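Local structure of salt-tolerant glutaminase (Micrococcus luteus, 3AGD) at residues R38-A44 against V273-S279. The protein probably catalyses the hydrolysis of L-glutamine to L-glutamate and ammonium, remaining active at high salt concentration. Numbering follows the deposited sequence.
Sequences RFGIALA and VGIGVFS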
loop_
_atom_site.group_PDB
_atom_site.type_symbol
_atom_site.label_atom_id
_atom_site.label_comp_id
_atom_site.label_asym_id
_atom_site.label_seq_id
_atom_site.Cartn_x
_atom_site.Cartn_y
_atom_site.Cartn_z
ATOM N N ARG A 38 -11.380 -4.234 -30.441
ATOM C CA ARG A 38 -11.234 -2.945 -29.776
ATOM C C ARG A 38 -10.316 -3.114 -28.572
ATOM O O ARG A 38 -10.393 -4.114 -27.859
ATOM C CB ARG A 38 -12.607 -2.379 -29.375
ATOM C CG ARG A 38 -13.451 -2.005 -30.594
ATOM C CD ARG A 38 -14.570 -1.011 -30.310
ATOM N NE ARG A 38 -15.742 -1.606 -29.669
ATOM C CZ ARG A 38 -16.934 -1.014 -29.607
ATOM N NH1 ARG A 38 -17.112 0.185 -30.152
ATOM N NH2 ARG A 38 -17.948 -1.614 -28.996
ATOM N N PHE A 39 -9.433 -2.142 -28.366
ATOM C CA PHE A 39 -8.466 -2.205 -27.275
ATOM C C PHE A 39 -8.002 -0.802 -26.884
ATOM O O PHE A 39 -7.308 -0.130 -27.648
ATOM C CB PHE A 39 -7.273 -3.059 -27.725
ATOM C CG PHE A 39 -6.279 -3.376 -26.634
ATOM C CD1 PHE A 39 -6.596 -3.196 -25.292
ATOM C CD2 PHE A 39 -5.027 -3.894 -26.957
ATOM C CE1 PHE A 39 -5.686 -3.527 -24.291
ATOM C CE2 PHE A 39 -4.108 -4.230 -25.961
ATOM C CZ PHE A 39 -4.441 -4.045 -24.624
ATOM N N GLY A 40 -8.395 -0.365 -25.694
ATOM C CA GLY A 40 -8.012 0.954 -25.227
ATOM C C GLY A 40 -7.494 0.941 -23.803
ATOM O O GLY A 40 -7.798 0.031 -23.026
ATOM N N ILE A 41 -6.717 1.960 -23.455
ATOM C CA ILE A 41 -6.144 2.062 -22.124
ATOM C C ILE A 41 -5.951 3.527 -21.736
ATOM O O ILE A 41 -5.690 4.372 -22.589
ATOM C CB ILE A 41 -4.785 1.338 -22.071
ATOM C CG1 ILE A 41 -4.261 1.300 -20.637
ATOM C CG2 ILE A 41 -3.790 2.047 -22.979
ATOM C CD1 ILE A 41 -3.136 0.311 -20.453
ATOM N N ALA A 42 -6.078 3.822 -20.447
ATOM C CA ALA A 42 -5.916 5.187 -19.968
ATOM C C ALA A 42 -5.438 5.210 -18.526
ATOM O O ALA A 42 -5.832 4.367 -17.714
ATOM C CB ALA A 42 -7.237 5.943 -20.082
ATOM N N LEU A 43 -4.583 6.178 -18.216
ATOM C CA LEU A 43 -4.059 6.338 -16.870
ATOM C C LEU A 43 -4.377 7.750 -16.410
ATOM O O LEU A 43 -4.112 8.707 -17.129
ATOM C CB LEU A 43 -2.541 6.138 -16.845
ATOM C CG LEU A 43 -1.941 4.821 -17.344
ATOM C CD1 LEU A 43 -0.433 4.853 -17.128
ATOM C CD2 LEU A 43 -2.554 3.645 -16.609
ATOM N N ALA A 44 -4.959 7.870 -15.221
ATOM C CA ALA A 44 -5.292 9.169 -14.649
ATOM C C ALA A 44 -4.422 9.318 -13.416
ATOM O O ALA A 44 -4.493 8.503 -12.499
ATOM C CB ALA A 44 -6.760 9.224 -14.269
ATOM N N VAL A 273 -1.990 6.128 -9.283
ATOM C CA VAL A 273 -2.703 6.121 -10.550
ATOM C C VAL A 273 -4.070 5.437 -10.576
ATOM O O VAL A 273 -4.331 4.498 -9.827
ATOM C CB VAL A 273 -1.795 5.478 -11.632
ATOM C CG1 VAL A 273 -1.762 3.968 -11.448
ATOM C CG2 VAL A 273 -2.253 5.875 -13.025
ATOM N N GLY A 274 -4.941 5.952 -11.438
ATOM C CA GLY A 274 -6.259 5.379 -11.634
ATOM C C GLY A 274 -6.129 4.711 -12.993
ATOM O O GLY A 274 -5.588 5.316 -13.920
ATOM N N ILE A 275 -6.589 3.472 -13.126
ATOM C CA ILE A 275 -6.455 2.764 -14.398
ATOM C C ILE A 275 -7.768 2.302 -15.018
ATOM O O ILE A 275 -8.655 1.793 -14.334
ATOM C CB ILE A 275 -5.554 1.526 -14.236
ATOM C CG1 ILE A 275 -4.160 1.957 -13.785
ATOM C CG2 ILE A 275 -5.495 0.737 -15.543
ATOM C CD1 ILE A 275 -3.317 0.814 -13.244
ATOM N N GLY A 276 -7.873 2.483 -16.328
ATOM C CA GLY A 276 -9.052 2.057 -17.051
ATOM C C GLY A 276 -8.562 1.319 -18.279
ATOM O O GLY A 276 -7.738 1.844 -19.021
ATOM N N VAL A 277 -9.022 0.089 -18.480
ATOM C CA VAL A 277 -8.622 -0.680 -19.654
ATOM C C VAL A 277 -9.872 -1.263 -20.302
ATOM O O VAL A 277 -10.838 -1.607 -19.618
ATOM C CB VAL A 277 -7.676 -1.854 -19.307
ATOM C CG1 VAL A 277 -7.077 -2.421 -20.595
ATOM C CG2 VAL A 277 -6.580 -1.400 -18.373
ATOM N N PHE A 278 -9.846 -1.386 -21.623
ATOM C CA PHE A 278 -10.987 -1.918 -22.344
ATOM C C PHE A 278 -10.594 -2.865 -23.468
ATOM O O PHE A 278 -9.824 -2.508 -24.365
ATOM C CB PHE A 278 -11.822 -0.764 -22.908
ATOM C CG PHE A 278 -12.873 -1.193 -23.894
ATOM C CD1 PHE A 278 -13.848 -2.121 -23.537
ATOM C CD2 PHE A 278 -12.897 -0.651 -25.178
ATOM C CE1 PHE A 278 -14.834 -2.504 -24.443
ATOM C CE2 PHE A 278 -13.879 -1.027 -26.095
ATOM C CZ PHE A 278 -14.851 -1.955 -25.728
ATOM N N SER A 279 -11.128 -4.081 -23.402
ATOM C CA SER A 279 -10.887 -5.098 -24.415
ATOM C C SER A 279 -11.973 -6.154 -24.226
ATOM O O SER A 279 -11.913 -6.961 -23.301
ATOM C CB SER A 279 -9.497 -5.713 -24.250
ATOM O OG SER A 279 -9.223 -6.589 -25.325
#
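Strands 40-44 and 273-278 run antiparallel (164° between their directions), and Gly40, Ala42 and Ala44 each exchange a pair of backbone hydrogen bonds with Phe278, Gly276 and Gly274. At one end Gly40 N meets Phe278 O and Phe278 N meets Gly40 O, both at 2.9 Å. At the other end Ala44 N to Gly274 O is nearly straight, 172° at the hydrogen. The middle bond from Ala42 N to Gly276 O is more bent, and the position of that oxygen is less certain. Phe278 O also receives a CA-H contact from Phe39 CA at 3.2 Å and lies at the edge of the Phe39 ring, in its plane. Outside the pair, Phe39 N bonds to Asp55 OD2, Ser279 O to Ser288 OG and, weakly, Ser279 OG to Arg290 NH1. On the face carrying Ile41, Leu43, Ile275 and Val277, Leu43 CD2 rests alongside Ile275 CG1 at 3.7 Å. Beside Phe278, Arg38 passes obliquely by the ring, Arg38 CB 3.8 Å from Phe278 CE2. The backbones of Ile41 and Leu43 hydrogen-bond to Ala53 and His51 of strand 50-54, and those of Ile275 and Val277 to Gly267 and Val265 of strand 264-269. Within this five-stranded antiparallel sheet of the beta-lactamase-like glutaminase domain, helices 4-16 and 289-301 cover the Ile41 face, and helix 201-212 packs on Ala42, Ala44 and Phe278.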